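PDB 4KKI: transcobalamin-1 from Homo sapiens, which binds vitamin B12 with femtomolar affinity and shields it from the acid of the stomach during transport. Local coordinates for residues S91-L100 with Q146-F157; V352-M362 with A415-L426. All coordinates share one frame; numbering follows the deposited sequence.

Contact 1: S91-L100 with Q146-F157; sequences SSGELALIIL and QLSLDVLALCLF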
loop_
_atom_site.group_PDB
_atom_site.type_symbol
_atom_site.label_atom_id
_atom_site.label_comp_id
_atom_site.label_asym_id
_atom_site.label_seq_id
_atom_site.Cartn_x
_atom_site.Cartn_y
_atom_site.Cartn_z
ATOM N N SER A 91 5.100 11.027 7.815
ATOM C CA SER A 91 5.394 11.093 6.387
ATOM C C SER A 91 4.212 11.679 5.630
ATOM O O SER A 91 3.077 11.641 6.109
ATOM C CB SER A 91 5.732 9.712 5.831
ATOM O OG SER A 91 4.551 8.976 5.556
ATOM N N SER A 92 4.484 12.222 4.448
ATOM C CA SER A 92 3.440 12.806 3.615
ATOM C C SER A 92 2.326 11.796 3.336
ATOM O O SER A 92 1.145 12.120 3.452
ATOM C CB SER A 92 4.027 13.340 2.306
ATOM O OG SER A 92 4.669 12.311 1.571
ATOM N N GLY A 93 2.712 10.572 2.990
ATOM C CA GLY A 93 1.753 9.514 2.719
ATOM C C GLY A 93 0.896 9.156 3.920
ATOM O O GLY A 93 -0.288 8.852 3.775
ATOM N N GLU A 94 1.494 9.186 5.107
ATOM C CA GLU A 94 0.766 8.882 6.336
ATOM C C GLU A 94 -0.288 9.943 6.615
ATOM O O GLU A 94 -1.403 9.631 7.027
ATOM C CB GLU A 94 1.724 8.778 7.526
ATOM C CG GLU A 94 2.537 7.497 7.568
ATOM C CD GLU A 94 3.544 7.486 8.703
ATOM O OE1 GLU A 94 3.883 8.576 9.213
ATOM O OE2 GLU A 94 3.992 6.388 9.087
ATOM N N LEU A 95 0.078 11.199 6.388
ATOM C CA LEU A 95 -0.843 12.309 6.576
ATOM C C LEU A 95 -1.945 12.270 5.521
ATOM O O LEU A 95 -3.102 12.589 5.807
ATOM C CB LEU A 95 -0.097 13.644 6.518
ATOM C CG LEU A 95 -0.961 14.893 6.689
ATOM C CD1 LEU A 95 -1.765 14.800 7.975
ATOM C CD2 LEU A 95 -0.106 16.152 6.679
ATOM N N ALA A 96 -1.576 11.882 4.303
ATOM C CA ALA A 96 -2.541 11.739 3.218
ATOM C C ALA A 96 -3.631 10.734 3.588
ATOM O O ALA A 96 -4.815 11.001 3.400
ATOM C CB ALA A 96 -1.843 11.323 1.931
ATOM N N LEU A 97 -3.226 9.584 4.121
ATOM C CA LEU A 97 -4.183 8.563 4.543
ATOM C C LEU A 97 -5.066 9.059 5.682
ATOM O O LEU A 97 -6.247 8.724 5.749
ATOM C CB LEU A 97 -3.466 7.279 4.962
ATOM C CG LEU A 97 -2.927 6.397 3.834
ATOM C CD1 LEU A 97 -2.145 5.226 4.406
ATOM C CD2 LEU A 97 -4.059 5.901 2.945
ATOM N N ILE A 98 -4.485 9.851 6.578
ATOM C CA ILE A 98 -5.238 10.415 7.691
ATOM C C ILE A 98 -6.356 11.304 7.169
ATOM O O ILE A 98 -7.507 11.185 7.587
ATOM C CB ILE A 98 -4.332 11.216 8.641
ATOM C CG1 ILE A 98 -3.440 10.263 9.436
ATOM C CG2 ILE A 98 -5.162 12.067 9.595
ATOM C CD1 ILE A 98 -2.485 10.960 10.370
ATOM N N ILE A 99 -6.008 12.181 6.233
ATOM C CA ILE A 99 -6.976 13.085 5.632
ATOM C C ILE A 99 -8.064 12.306 4.894
ATOM O O ILE A 99 -9.249 12.623 5.010
ATOM C CB ILE A 99 -6.289 14.084 4.677
ATOM C CG1 ILE A 99 -5.295 14.953 5.456
ATOM C CG2 ILE A 99 -7.323 14.947 3.965
ATOM C CD1 ILE A 99 -4.507 15.926 4.603
ATOM N N LEU A 100 -7.659 11.278 4.153
ATOM C CA LEU A 100 -8.609 10.457 3.411
ATOM C C LEU A 100 -9.563 9.739 4.356
ATOM O O LEU A 100 -10.774 9.747 4.147
ATOM C CB LEU A 100 -7.887 9.443 2.522
ATOM C CG LEU A 100 -7.054 10.002 1.366
ATOM C CD1 LEU A 100 -6.293 8.879 0.674
ATOM C CD2 LEU A 100 -7.926 10.758 0.372
ATOM N N GLN A 146 3.398 6.957 -2.008
ATOM C CA GLN A 146 2.982 8.020 -1.100
ATOM C C GLN A 146 2.776 9.330 -1.852
ATOM O O GLN A 146 1.853 10.089 -1.554
ATOM C CB GLN A 146 3.999 8.211 0.028
ATOM C CG GLN A 146 4.148 6.996 0.927
ATOM C CD GLN A 146 4.819 7.319 2.247
ATOM O OE1 GLN A 146 4.808 8.463 2.700
ATOM N NE2 GLN A 146 5.406 6.306 2.873
ATOM N N LEU A 147 3.636 9.584 -2.832
ATOM C CA LEU A 147 3.517 10.776 -3.661
ATOM C C LEU A 147 2.168 10.786 -4.369
ATOM O O LEU A 147 1.550 11.839 -4.540
ATOM C CB LEU A 147 4.644 10.828 -4.690
ATOM C CG LEU A 147 4.959 12.209 -5.263
ATOM C CD1 LEU A 147 5.633 13.075 -4.209
ATOM C CD2 LEU A 147 5.827 12.093 -6.501
ATOM N N SER A 148 1.714 9.603 -4.773
ATOM C CA SER A 148 0.416 9.459 -5.420
ATOM C C SER A 148 -0.693 9.661 -4.400
ATOM O O SER A 148 -1.708 10.293 -4.690
ATOM C CB SER A 148 0.287 8.080 -6.067
ATOM O OG SER A 148 1.311 7.862 -7.018
ATOM N N LEU A 149 -0.493 9.109 -3.207
ATOM C CA LEU A 149 -1.419 9.331 -2.103
ATOM C C LEU A 149 -1.546 10.824 -1.814
ATOM O O LEU A 149 -2.639 11.319 -1.543
ATOM C CB LEU A 149 -0.956 8.586 -0.847
ATOM C CG LEU A 149 -1.240 7.086 -0.759
ATOM C CD1 LEU A 149 -0.571 6.478 0.467
ATOM C CD2 LEU A 149 -2.736 6.838 -0.725
ATOM N N ASP A 150 -0.424 11.537 -1.885
ATOM C CA ASP A 150 -0.407 12.974 -1.623
ATOM C C ASP A 150 -1.260 13.744 -2.622
ATOM O O ASP A 150 -2.124 14.533 -2.236
ATOM C CB ASP A 150 1.025 13.510 -1.649
ATOM C CG ASP A 150 1.889 12.912 -0.561
ATOM O OD1 ASP A 150 1.335 12.487 0.474
ATOM O OD2 ASP A 150 3.123 12.861 -0.746
ATOM N N VAL A 151 -1.008 13.514 -3.905
ATOM C CA VAL A 151 -1.760 14.177 -4.962
ATOM C C VAL A 151 -3.242 13.826 -4.875
ATOM O O VAL A 151 -4.102 14.692 -5.028
ATOM C CB VAL A 151 -1.213 13.810 -6.356
ATOM C CG1 VAL A 151 -2.069 14.431 -7.451
ATOM C CG2 VAL A 151 0.234 14.262 -6.486
ATOM N N LEU A 152 -3.533 12.555 -4.608
ATOM C CA LEU A 152 -4.911 12.085 -4.502
ATOM C C LEU A 152 -5.673 12.828 -3.409
ATOM O O LEU A 152 -6.776 13.327 -3.636
ATOM C CB LEU A 152 -4.945 10.577 -4.239
ATOM C CG LEU A 152 -6.315 9.926 -4.023
ATOM C CD1 LEU A 152 -7.226 10.160 -5.220
ATOM C CD2 LEU A 152 -6.163 8.433 -3.747
ATOM N N ALA A 153 -5.069 12.906 -2.226
ATOM C CA ALA A 153 -5.690 13.567 -1.084
ATOM C C ALA A 153 -5.868 15.067 -1.316
ATOM O O ALA A 153 -6.932 15.621 -1.037
ATOM C CB ALA A 153 -4.881 13.313 0.179
ATOM N N LEU A 154 -4.825 15.719 -1.825
ATOM C CA LEU A 154 -4.881 17.146 -2.126
ATOM C C LEU A 154 -5.929 17.452 -3.191
ATOM O O LEU A 154 -6.606 18.480 -3.134
ATOM C CB LEU A 154 -3.511 17.655 -2.582
ATOM C CG LEU A 154 -2.409 17.676 -1.524
ATOM C CD1 LEU A 154 -1.066 18.017 -2.154
ATOM C CD2 LEU A 154 -2.753 18.661 -0.420
ATOM N N CYS A 155 -6.056 16.551 -4.159
ATOM C CA CYS A 155 -7.033 16.697 -5.232
ATOM C C CYS A 155 -8.469 16.530 -4.737
ATOM O O CYS A 155 -9.343 17.335 -5.059
ATOM C CB CYS A 155 -6.746 15.690 -6.347
ATOM S SG CYS A 155 -8.031 15.595 -7.598
ATOM N N LEU A 156 -8.707 15.480 -3.954
ATOM C CA LEU A 156 -10.044 15.184 -3.440
ATOM C C LEU A 156 -10.564 16.235 -2.459
ATOM O O LEU A 156 -11.773 16.398 -2.304
ATOM C CB LEU A 156 -10.064 13.811 -2.767
ATOM C CG LEU A 156 -10.019 12.588 -3.681
ATOM C CD1 LEU A 156 -9.835 11.317 -2.861
ATOM C CD2 LEU A 156 -11.292 12.512 -4.507
ATOM N N PHE A 157 -9.653 16.939 -1.795
ATOM C CA PHE A 157 -10.052 17.890 -0.760
ATOM C C PHE A 157 -9.681 19.332 -1.098
ATOM O O PHE A 157 -9.535 20.170 -0.209
ATOM C CB PHE A 157 -9.489 17.471 0.603
ATOM C CG PHE A 157 -10.040 16.167 1.099
ATOM C CD1 PHE A 157 -9.475 14.966 0.703
ATOM C CD2 PHE A 157 -11.136 16.139 1.945
ATOM C CE1 PHE A 157 -9.987 13.761 1.147
ATOM C CE2 PHE A 157 -11.651 14.936 2.394
ATOM C CZ PHE A 157 -11.077 13.746 1.992
#
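With CG beside its backbone N (chi1 -63°) and the chain extended beyond CG, Gln146 lays its amide across the start of helix 92-102, while the chi1 of Ser91, 81°, turns OG to meet it. Gln146 OE1 accepts from Ser91 OG at 2.9 Å and from Gly93 N at 3.0 Å, both donors tilted out of the carbonyl plane on the same face. These bonds fix the rotation of the amide, whose NE2 donates to cyanocobalamin. Gly93 has no side chain, and the amide stem lies directly over its CA. Ser91 OG also caps Glu94 N, and Ser91 N returns to Glu94 OE1, forming a capping box. Were Gln146 replaced by alanine, Ser91 OG and Gly93 N would probably be left without this shared acceptor and the corrinoid bond lost. Segments 92-100 and 146-156, in helices of the alpha6-alpha6 barrel, run 37° apart, their axes 8.1 Å from each other at closest approach. Leu149 enters as a knob among Gly93, Ala96, Leu97 and Leu100, and the small residues Ala96 and Ala153 meet CB to CB at 4.0 Å. Farther along, Ile99 CG2 sits over one face of the Phe157 ring, 4.0 Å from its centroid, a CH-pi contact. Leu100 CD2 reaches the edge of that ring, 3.7 Å from Phe157 CE1, and the Leu100 and Leu156 side chains cross at about a right angle.

Contact 2: V352-M362 with A415-L426; sequences VLNGSVFLSVM and AGSYVVRNGENL. With NAG (2-acetamido-2-deoxy-beta-D-glucopyranose), chain G; NAG (2-acetamido-2-deoxy-beta-D-glucopyranose), chain H.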
loop_
_atom_site.group_PDB
_atom_site.type_symbol
_atom_site.label_atom_id
_atom_site.label_comp_id
_atom_site.label_asym_id
_atom_site.label_seq_id
_atom_site.Cartn_x
_atom_site.Cartn_y
_atom_site.Cartn_z
ATOM N N VAL A 352 14.242 -25.151 12.165
ATOM C CA VAL A 352 13.183 -24.505 12.933
ATOM C C VAL A 352 11.950 -25.395 13.036
ATOM O O VAL A 352 11.783 -26.335 12.256
ATOM C CB VAL A 352 12.772 -23.159 12.299
ATOM C CG1 VAL A 352 13.882 -22.131 12.455
ATOM C CG2 VAL A 352 12.414 -23.351 10.832
ATOM N N LEU A 353 11.096 -25.101 14.010
ATOM C CA LEU A 353 9.839 -25.817 14.162
ATOM C C LEU A 353 8.991 -25.608 12.925
ATOM O O LEU A 353 9.004 -24.537 12.336
ATOM C CB LEU A 353 9.081 -25.320 15.391
ATOM C CG LEU A 353 9.795 -25.472 16.733
ATOM C CD1 LEU A 353 9.280 -24.465 17.746
ATOM C CD2 LEU A 353 9.642 -26.887 17.261
ATOM N N ASN A 354 8.234 -26.625 12.548
ATOM C CA ASN A 354 7.389 -26.545 11.373
ATOM C C ASN A 354 6.381 -25.432 11.583
ATOM O O ASN A 354 5.876 -25.249 12.681
ATOM C CB ASN A 354 6.665 -27.873 11.186
ATOM C CG ASN A 354 6.150 -28.078 9.778
ATOM O OD1 ASN A 354 6.641 -27.490 8.820
ATOM N ND2 ASN A 354 5.148 -28.931 9.654
ATOM N N GLY A 355 6.099 -24.679 10.529
ATOM C CA GLY A 355 5.203 -23.547 10.639
ATOM C C GLY A 355 5.867 -22.288 11.156
ATOM O O GLY A 355 5.197 -21.316 11.478
ATOM N N SER A 356 7.189 -22.309 11.246
ATOM C CA SER A 356 7.936 -21.133 11.656
ATOM C C SER A 356 7.942 -20.124 10.522
ATOM O O SER A 356 7.780 -20.484 9.364
ATOM C CB SER A 356 9.367 -21.512 12.024
ATOM O OG SER A 356 9.449 -21.979 13.353
ATOM N N VAL A 357 8.127 -18.856 10.851
ATOM C CA VAL A 357 8.183 -17.835 9.816
ATOM C C VAL A 357 9.620 -17.505 9.431
ATOM O O VAL A 357 10.565 -17.924 10.099
ATOM C CB VAL A 357 7.441 -16.546 10.231
ATOM C CG1 VAL A 357 5.958 -16.830 10.421
ATOM C CG2 VAL A 357 8.049 -15.955 11.497
ATOM N N PHE A 358 9.762 -16.757 8.342
ATOM C CA PHE A 358 11.059 -16.339 7.826
ATOM C C PHE A 358 11.890 -15.637 8.905
ATOM O O PHE A 358 13.108 -15.794 8.958
ATOM C CB PHE A 358 10.845 -15.414 6.622
ATOM C CG PHE A 358 12.083 -15.165 5.802
ATOM C CD1 PHE A 358 13.051 -14.271 6.231
ATOM C CD2 PHE A 358 12.258 -15.795 4.581
ATOM C CE1 PHE A 358 14.181 -14.032 5.472
ATOM C CE2 PHE A 358 13.387 -15.557 3.816
ATOM C CZ PHE A 358 14.347 -14.672 4.263
ATOM N N LEU A 359 11.223 -14.869 9.763
ATOM C CA LEU A 359 11.902 -14.142 10.834
ATOM C C LEU A 359 12.538 -15.086 11.855
ATOM O O LEU A 359 13.616 -14.809 12.381
ATOM C CB LEU A 359 10.934 -13.190 11.537
ATOM C CG LEU A 359 11.519 -12.286 12.625
ATOM C CD1 LEU A 359 12.591 -11.381 12.047
ATOM C CD2 LEU A 359 10.420 -11.464 13.287
ATOM N N SER A 360 11.863 -16.195 12.135
ATOM C CA SER A 360 12.372 -17.180 13.081
ATOM C C SER A 360 13.692 -17.766 12.586
ATOM O O SER A 360 14.604 -18.021 13.373
ATOM C CB SER A 360 11.344 -18.292 13.308
ATOM O OG SER A 360 10.135 -17.766 13.829
ATOM N N VAL A 361 13.785 -17.968 11.275
ATOM C CA VAL A 361 15.010 -18.449 10.650
ATOM C C VAL A 361 16.147 -17.463 10.889
ATOM O O VAL A 361 17.251 -17.853 11.276
ATOM C CB VAL A 361 14.818 -18.660 9.133
ATOM C CG1 VAL A 361 16.155 -18.894 8.445
ATOM C CG2 VAL A 361 13.865 -19.819 8.876
ATOM N N MET A 362 15.862 -16.184 10.667
ATOM C CA MET A 362 16.850 -15.126 10.855
ATOM C C MET A 362 17.350 -15.079 12.295
ATOM O O MET A 362 18.542 -14.905 12.542
ATOM C CB MET A 362 16.262 -13.768 10.461
ATOM C CG MET A 362 15.841 -13.670 9.002
ATOM S SD MET A 362 15.221 -12.035 8.561
ATOM C CE MET A 362 16.646 -11.019 8.949
ATOM N N ALA A 415 9.125 -10.974 6.641
ATOM C CA ALA A 415 9.819 -12.002 7.414
ATOM C C ALA A 415 8.963 -12.547 8.556
ATOM O O ALA A 415 9.058 -13.724 8.907
ATOM C CB ALA A 415 11.135 -11.453 7.953
ATOM N N GLY A 416 8.120 -11.689 9.122
ATOM C CA GLY A 416 7.271 -12.072 10.235
ATOM C C GLY A 416 6.057 -12.900 9.857
ATOM O O GLY A 416 5.375 -13.437 10.730
ATOM N N SER A 417 5.783 -13.020 8.561
ATOM C CA SER A 417 4.568 -13.701 8.115
ATOM C C SER A 417 4.812 -14.877 7.167
ATOM O O SER A 417 3.997 -15.796 7.095
ATOM C CB SER A 417 3.603 -12.702 7.473
ATOM O OG SER A 417 3.214 -11.706 8.402
ATOM N N TYR A 418 5.925 -14.850 6.441
ATOM C CA TYR A 418 6.195 -15.889 5.455
ATOM C C TYR A 418 6.524 -17.234 6.101
ATOM O O TYR A 418 7.584 -17.401 6.703
ATOM C CB TYR A 418 7.325 -15.472 4.510
ATOM C CG TYR A 418 7.571 -16.467 3.399
ATOM C CD1 TYR A 418 6.796 -16.454 2.246
ATOM C CD2 TYR A 418 8.572 -17.426 3.505
ATOM C CE1 TYR A 418 7.013 -17.365 1.228
ATOM C CE2 TYR A 418 8.796 -18.341 2.492
ATOM C CZ TYR A 418 8.014 -18.304 1.356
ATOM O OH TYR A 418 8.232 -19.210 0.344
ATOM N N VAL A 419 5.610 -18.190 5.969
ATOM C CA VAL A 419 5.815 -19.528 6.511
ATOM C C VAL A 419 6.753 -20.327 5.610
ATOM O O VAL A 419 6.463 -20.545 4.435
ATOM C CB VAL A 419 4.481 -20.283 6.669
ATOM C CG1 VAL A 419 4.726 -21.684 7.205
ATOM C CG2 VAL A 419 3.545 -19.509 7.584
ATOM N N VAL A 420 7.877 -20.760 6.171
ATOM C CA VAL A 420 8.911 -21.428 5.390
ATOM C C VAL A 420 8.656 -22.929 5.259
ATOM O O VAL A 420 8.009 -23.537 6.112
ATOM C CB VAL A 420 10.308 -21.185 5.993
ATOM C CG1 VAL A 420 10.551 -19.693 6.150
ATOM C CG2 VAL A 420 10.437 -21.883 7.335
ATOM N N ARG A 421 9.165 -23.518 4.182
ATOM C CA ARG A 421 8.982 -24.944 3.932
ATOM C C ARG A 421 10.321 -25.664 3.824
ATOM O O ARG A 421 11.367 -25.033 3.671
ATOM C CB ARG A 421 8.146 -25.174 2.667
ATOM C CG ARG A 421 6.719 -24.632 2.753
ATOM C CD ARG A 421 5.856 -25.128 1.598
ATOM N NE ARG A 421 6.372 -24.711 0.296
ATOM C CZ ARG A 421 5.927 -23.661 -0.387
ATOM N NH1 ARG A 421 4.946 -22.916 0.103
ATOM N NH2 ARG A 421 6.458 -23.360 -1.564
ATOM N N ASN A 422 10.278 -26.990 3.902
ATOM C CA ASN A 422 11.484 -27.808 3.898
ATOM C C ASN A 422 12.280 -27.703 2.601
ATOM O O ASN A 422 11.721 -27.795 1.509
ATOM C CB ASN A 422 11.128 -29.271 4.165
ATOM C CG ASN A 422 12.313 -30.080 4.651
ATOM O OD1 ASN A 422 13.153 -29.582 5.399
ATOM N ND2 ASN A 422 12.387 -31.334 4.223
ATOM N N GLY A 423 13.590 -27.512 2.731
ATOM C CA GLY A 423 14.477 -27.468 1.583
ATOM C C GLY A 423 14.418 -26.167 0.807
ATOM O O GLY A 423 14.818 -26.111 -0.355
ATOM N N GLU A 424 13.921 -25.115 1.450
ATOM C CA GLU A 424 13.817 -23.813 0.803
ATOM C C GLU A 424 15.137 -23.049 0.835
ATOM O O GLU A 424 15.810 -22.995 1.864
ATOM C CB GLU A 424 12.715 -22.975 1.455
ATOM C CG GLU A 424 11.502 -22.752 0.573
ATOM C CD GLU A 424 10.526 -21.756 1.166
ATOM O OE1 GLU A 424 9.927 -20.980 0.394
ATOM O OE2 GLU A 424 10.358 -21.749 2.403
ATOM N N ASN A 425 15.504 -22.462 -0.301
ATOM C CA ASN A 425 16.665 -21.582 -0.367
ATOM C C ASN A 425 16.300 -20.156 0.041
ATOM O O ASN A 425 16.074 -19.297 -0.809
ATOM C CB ASN A 425 17.269 -21.582 -1.774
ATOM C CG ASN A 425 17.856 -22.925 -2.156
ATOM O OD1 ASN A 425 18.402 -23.639 -1.316
ATOM N ND2 ASN A 425 17.746 -23.276 -3.433
ATOM N N LEU A 426 16.239 -19.915 1.347
ATOM C CA LEU A 426 15.901 -18.596 1.868
ATOM C C LEU A 426 17.088 -17.651 1.765
ATOM O O LEU A 426 18.223 -18.030 2.052
ATOM C CB LEU A 426 15.453 -18.700 3.323
ATOM C CG LEU A 426 14.312 -19.678 3.582
ATOM C CD1 LEU A 426 13.958 -19.683 5.055
ATOM C CD2 LEU A 426 13.103 -19.320 2.732
HETATM C C1 NAG G . 4.528 -29.257 8.388
HETATM C C2 NAG G . 4.586 -30.516 7.515
HETATM C C3 NAG G . 4.077 -30.233 6.111
HETATM C C4 NAG G . 2.695 -29.611 6.192
HETATM C C5 NAG G . 2.759 -28.368 7.062
HETATM C C6 NAG G . 1.392 -27.713 7.170
HETATM C C7 NAG G . 6.397 -31.832 6.570
HETATM C C8 NAG G . 5.730 -33.173 6.538
HETATM N N2 NAG G . 5.952 -30.993 7.495
HETATM O O3 NAG G . 4.007 -31.450 5.365
HETATM O O4 NAG G . 2.232 -29.271 4.881
HETATM O O5 NAG G . 3.199 -28.746 8.363
HETATM O O6 NAG G . 1.172 -27.337 8.535
HETATM O O7 NAG G . 7.294 -31.530 5.803
HETATM C C1 NAG H . 22.564 -22.584 -0.323
HETATM C C2 NAG H . 22.765 -23.483 -1.540
HETATM C C3 NAG H . 24.239 -23.578 -1.904
HETATM C C4 NAG H . 24.826 -22.183 -2.062
HETATM C C5 NAG H . 24.514 -21.315 -0.848
HETATM C C6 NAG H . 24.981 -19.888 -1.103
HETATM C C7 NAG H . 21.410 -25.381 -2.199
HETATM C C8 NAG H . 21.396 -26.882 -2.220
HETATM N N2 NAG H . 22.215 -24.807 -1.309
HETATM O O3 NAG H . 24.387 -24.289 -3.112
HETATM O O4 NAG H . 26.225 -22.272 -2.222
HETATM O O5 NAG H . 23.129 -21.308 -0.557
HETATM O O6 NAG H . 24.580 -19.068 -0.031
HETATM O O7 NAG H . 20.706 -24.740 -2.979
HETATM O O HOH W 1 7.727 -23.332 8.594
#
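Phe358 drives its side chain from the first turn of helix 358-368 into the loop 415-426, and the neighbouring groups are set around its ring. The ring is swung out with CG anti to the backbone N (chi1 -167°), which carries CD1 to within 3.8 Å of Ala415 CB and sends the other edge toward Leu426. Phe358 and Leu426 slide past each other in opposite directions, Phe358 CE2 lying 3.8 Å from Leu426 CB. The Tyr418 side chain crosses that of Phe358 obliquely, its CD2 near the plane of the phenylalanine ring at the edge. One turn along the helix, Val361 CG2 packs on Leu426 CD1, and Met362 SD lies at the edge of the Phe358 ring, in its plane. The backbones join through a single beta bridge, Val357 with Val419, in the C-terminal beta domain, where the loop leading into strand 426-432 is fastened to the start of the helix. Val420 N donates to Ser356 O nearly in line with the carbonyl, and Phe358 N reaches Tyr418 O at 2.8 Å in the carbonyl plane. Leu359 N meets Ala415 O at 2.6 Å from above the plane of the Ala415 carbonyl, so two NH groups at the beginning of the helix are satisfied by carbonyls of the loop. A water molecule donates to Ser356 O and lies unusually close to Val420 O. Leu411, a cobalamin-binding residue, touches both Phe358 and Tyr418, and Leu404, another, touches Phe358 and Ala415. Within the turn Leu353-Ser356, Asn354 ND2 is covalently bonded to C1 of an N-acetylglucosamine.

In the fold
Contacts 1 and 2 come in series along the chain, the first closing before the second opens, and lie on opposite sides of its centre, with their own centres about 35 Å apart and their nearest atoms about 18 Å apart. They share no helix or sheet: 91-100 and 146-157 belong to the N-terminal alpha domain, 352-362 and 415-426 to the C-terminal beta domain, with the flexible linker 311-332 between the two domains. Both lie near the ligand, though at different distances. Contact 1 touches cyanocobalamin directly, whereas contact 2 stands one shell back, its Ala415 side chain about 6 Å from the corrinoid, next to the cobalamin-binding residues Ile386, Leu404 and Leu411. Vitamin B12 is thus bound by residues of both domains.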